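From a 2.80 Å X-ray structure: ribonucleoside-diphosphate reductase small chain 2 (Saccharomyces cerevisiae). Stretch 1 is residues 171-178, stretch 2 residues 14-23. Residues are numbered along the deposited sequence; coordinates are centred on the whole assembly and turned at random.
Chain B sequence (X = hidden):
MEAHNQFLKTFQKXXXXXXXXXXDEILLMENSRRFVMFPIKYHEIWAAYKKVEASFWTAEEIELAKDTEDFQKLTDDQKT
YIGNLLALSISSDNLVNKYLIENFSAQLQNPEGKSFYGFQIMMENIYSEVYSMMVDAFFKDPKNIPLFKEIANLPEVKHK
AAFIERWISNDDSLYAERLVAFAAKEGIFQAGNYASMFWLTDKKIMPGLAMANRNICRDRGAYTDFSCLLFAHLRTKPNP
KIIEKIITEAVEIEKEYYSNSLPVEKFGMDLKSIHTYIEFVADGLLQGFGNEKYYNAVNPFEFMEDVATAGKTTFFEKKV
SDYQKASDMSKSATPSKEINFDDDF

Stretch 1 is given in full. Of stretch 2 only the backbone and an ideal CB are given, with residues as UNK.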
# COMPACT_ATOMS: atom_id res chain seq x y z
N ASP B 171 21.56 14.44 -7.32
CA ASP B 171 22.13 13.16 -7.73
C ASP B 171 23.38 12.87 -6.90
O ASP B 171 23.54 11.79 -6.34
CB ASP B 171 22.50 13.20 -9.22
CG ASP B 171 22.88 11.83 -9.77
OD1 ASP B 171 23.96 11.31 -9.41
OD2 ASP B 171 22.10 11.27 -10.58
N ASP B 172 24.25 13.86 -6.79
CA ASP B 172 25.48 13.71 -6.04
C ASP B 172 25.23 13.65 -4.54
O ASP B 172 25.60 14.56 -3.79
CB ASP B 172 26.43 14.85 -6.39
CG ASP B 172 27.73 14.78 -5.62
OD1 ASP B 172 28.34 13.69 -5.56
OD2 ASP B 172 28.13 15.84 -5.07
N SER B 173 24.58 12.57 -4.11
CA SER B 173 24.26 12.35 -2.70
C SER B 173 24.40 10.87 -2.31
O SER B 173 24.29 9.99 -3.17
CB SER B 173 22.83 12.81 -2.40
OG SER B 173 21.90 12.06 -3.17
N LEU B 174 24.63 10.61 -1.03
CA LEU B 174 24.76 9.25 -0.53
C LEU B 174 23.58 8.89 0.37
O LEU B 174 23.00 9.77 1.01
CB LEU B 174 26.06 9.10 0.26
CG LEU B 174 27.36 9.15 -0.53
CD1 LEU B 174 28.54 9.15 0.43
CD2 LEU B 174 27.43 7.96 -1.47
N TYR B 175 23.25 7.61 0.42
CA TYR B 175 22.12 7.11 1.22
C TYR B 175 22.15 7.58 2.67
O TYR B 175 21.15 8.08 3.19
CB TYR B 175 22.08 5.59 1.18
CG TYR B 175 20.94 5.00 1.96
CD1 TYR B 175 19.62 5.29 1.63
CD2 TYR B 175 21.17 4.16 3.05
CE1 TYR B 175 18.56 4.77 2.35
CE2 TYR B 175 20.11 3.63 3.79
CZ TYR B 175 18.81 3.95 3.43
OH TYR B 175 17.76 3.43 4.14
N ALA B 176 23.30 7.41 3.32
CA ALA B 176 23.43 7.82 4.70
C ALA B 176 23.08 9.30 4.81
O ALA B 176 22.39 9.71 5.73
CB ALA B 176 24.83 7.58 5.19
N GLU B 177 23.57 10.09 3.86
CA GLU B 177 23.30 11.52 3.85
C GLU B 177 21.80 11.79 3.73
O GLU B 177 21.21 12.43 4.61
CB GLU B 177 24.05 12.20 2.71
CG GLU B 177 25.53 12.40 3.01
CD GLU B 177 26.31 12.94 1.82
OE1 GLU B 177 27.53 13.12 1.97
OE2 GLU B 177 25.70 13.17 0.75
N ARG B 178 21.20 11.29 2.65
CA ARG B 178 19.77 11.47 2.43
C ARG B 178 18.98 11.08 3.67
O ARG B 178 17.93 11.65 3.96
CB ARG B 178 19.29 10.60 1.26
CG ARG B 178 20.06 10.80 -0.03
CD ARG B 178 19.26 10.28 -1.22
NE ARG B 178 19.42 8.85 -1.47
CZ ARG B 178 20.49 8.31 -2.04
NH1 ARG B 178 21.50 9.09 -2.41
NH2 ARG B 178 20.54 7.01 -2.27
N UNK B 14 36.85 11.05 0.18
CA UNK B 14 36.18 9.99 0.95
C UNK B 14 34.72 9.75 0.55
O UNK B 14 34.23 8.63 0.62
CB UNK B 14 36.24 10.34 2.44
N UNK B 15 34.03 10.80 0.12
CA UNK B 15 32.66 10.63 -0.32
C UNK B 15 32.64 9.69 -1.52
O UNK B 15 31.70 8.94 -1.72
CB UNK B 15 32.02 11.98 -0.67
N UNK B 16 33.71 9.74 -2.32
CA UNK B 16 33.82 8.86 -3.49
C UNK B 16 33.89 7.39 -3.08
O UNK B 16 33.38 6.51 -3.79
CB UNK B 16 35.05 9.23 -4.32
N UNK B 17 34.54 7.12 -1.95
CA UNK B 17 34.69 5.77 -1.43
C UNK B 17 33.38 5.22 -0.88
O UNK B 17 33.04 4.06 -1.12
CB UNK B 17 35.76 5.75 -0.34
N UNK B 18 32.65 6.05 -0.15
CA UNK B 18 31.37 5.65 0.41
C UNK B 18 30.43 5.27 -0.74
O UNK B 18 29.68 4.30 -0.66
CB UNK B 18 30.77 6.77 1.27
N UNK B 19 30.49 6.03 -1.83
CA UNK B 19 29.67 5.76 -3.00
C UNK B 19 29.93 4.33 -3.51
O UNK B 19 29.01 3.65 -3.96
CB UNK B 19 29.95 6.79 -4.10
N UNK B 20 31.18 3.89 -3.45
CA UNK B 20 31.50 2.55 -3.93
C UNK B 20 31.23 1.53 -2.85
O UNK B 20 31.06 0.34 -3.12
CB UNK B 20 32.96 2.47 -4.39
N UNK B 21 31.20 2.00 -1.60
CA UNK B 21 30.97 1.14 -0.46
C UNK B 21 29.48 0.84 -0.26
O UNK B 21 29.12 -0.24 0.21
CB UNK B 21 31.55 1.78 0.80
N UNK B 22 28.61 1.77 -0.61
CA UNK B 22 27.18 1.53 -0.43
C UNK B 22 26.73 0.20 -1.01
O UNK B 22 25.57 -0.17 -0.88
CB UNK B 22 26.38 2.66 -1.07
N UNK B 23 27.63 -0.54 -1.65
CA UNK B 23 27.26 -1.82 -2.23
C UNK B 23 27.33 -2.94 -1.20
O UNK B 23 26.62 -3.94 -1.32
CB UNK B 23 28.17 -2.14 -3.42

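Stretch 2 is a helix through position 21 that passes L174 and the start of the helix at Y175. At position 14 the ideal CB has nothing of stretch 1 within 5.5 Å, so many residues would fit, polar ones easily; it is E14, which makes no contact here.

Position 15 points toward stretch 1. Its CB lies 4.6 Å from L174 CD1 and 5.3 Å from E177 OE1, and the carboxylate of D172 is within range of a long side chain. Lysine or arginine would suit, with an aliphatic stem to pass the leucine. The residue is R15: CG packs 3.8 Å from L174 CD1, and NH1 forms a long salt bridge with D172 OD2 (3.7 Å), near the guanidinium plane. E177 OE1 lies over one face of the group, 3.4 Å from R15 NE, a contact of charges alone because no N-H points at it.

Positions 16 and 17 point away and would accept almost any helix-compatible polar residue; they are H16 and D17.

Position 18 faces stretch 1 closely, its ideal CB 3.4 Å from L174 CD1, with the A176 methyl farther along. An apolar chain is favoured, and a flexible one could reach the alanine. M18 does so: its CB lies 3.3 Å from L174 CD1 and its CE 3.4 Å from A176 CB.

At position 19 CA-to-CB runs sideways, with CB 3.8 Å from L174 CD2 and the D172 carboxylate beyond. Leucine or methionine could cover the leucine, but a long basic chain would also meet the acid. K19 serves both: CG packs 3.3 Å from L174 CD2, and NZ donates a hydrogen bond to D172 OD1 at 2.7 Å, part of a salt bridge.

Position 20 points away and position 21 is out of reach; they are E20 and A21.

Position 22 lies just past the helix and points toward stretch 1, where the first residues of the other helix offer the backbone N-H groups of Y175 and A176. An acceptor is called for: glutamate or glutamine could reach, and the carboxylate would also suit the positive end of the helix dipole. In E22, OE2 accepts from Y175 N at 2.6 Å (N-H...O angle 141°). The same OE2 accepts from a water at 2.6 Å, whose oxygen in turn accepts from A176 N at 2.7 Å.

Position 23 is out of reach and open to many residues; it is K23, extended beyond CB.

Stretch 2 (14-23) ERHDMKEAEK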
# COMPACT_ATOMS: atom_id res chain seq x y z
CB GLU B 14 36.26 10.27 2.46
CG GLU B 14 35.99 11.70 2.89
CD GLU B 14 36.19 11.90 4.40
OE1 GLU B 14 35.34 11.42 5.18
OE2 GLU B 14 37.20 12.53 4.80
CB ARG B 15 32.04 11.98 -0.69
CG ARG B 15 30.60 11.88 -1.17
CD ARG B 15 30.00 13.24 -1.48
NE ARG B 15 29.88 14.08 -0.29
CZ ARG B 15 29.32 15.29 -0.28
NH1 ARG B 15 28.82 15.80 -1.40
NH2 ARG B 15 29.26 15.99 0.84
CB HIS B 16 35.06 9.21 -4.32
CG HIS B 16 35.33 8.25 -5.44
ND1 HIS B 16 34.58 8.23 -6.59
CD2 HIS B 16 36.23 7.24 -5.55
CE1 HIS B 16 35.01 7.25 -7.37
NE2 HIS B 16 36.01 6.64 -6.76
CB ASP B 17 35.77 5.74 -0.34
CG ASP B 17 37.16 6.01 -0.89
OD1 ASP B 17 38.13 5.88 -0.11
OD2 ASP B 17 37.29 6.37 -2.08
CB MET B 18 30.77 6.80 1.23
CG MET B 18 29.94 6.35 2.41
SD MET B 18 29.38 7.68 3.51
CE MET B 18 27.64 7.58 3.28
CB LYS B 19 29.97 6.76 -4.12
CG LYS B 19 29.75 8.23 -3.78
CD LYS B 19 30.36 9.14 -4.86
CE LYS B 19 30.17 10.63 -4.55
NZ LYS B 19 28.77 11.11 -4.72
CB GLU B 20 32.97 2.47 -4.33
CG GLU B 20 33.19 1.81 -5.67
CD GLU B 20 32.63 2.64 -6.81
OE1 GLU B 20 33.03 3.82 -6.93
OE2 GLU B 20 31.80 2.11 -7.58
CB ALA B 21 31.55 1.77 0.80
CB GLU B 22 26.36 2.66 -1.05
CG GLU B 22 26.57 4.01 -0.41
CD GLU B 22 25.49 5.00 -0.79
OE1 GLU B 22 25.13 5.07 -1.98
OE2 GLU B 22 25.02 5.72 0.11
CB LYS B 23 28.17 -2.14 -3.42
CG LYS B 23 27.46 -2.85 -4.56
CD LYS B 23 28.25 -2.67 -5.85
CE LYS B 23 27.57 -3.33 -7.05
NZ LYS B 23 28.31 -3.05 -8.31
O HOH W 1 25.33 5.72 2.65
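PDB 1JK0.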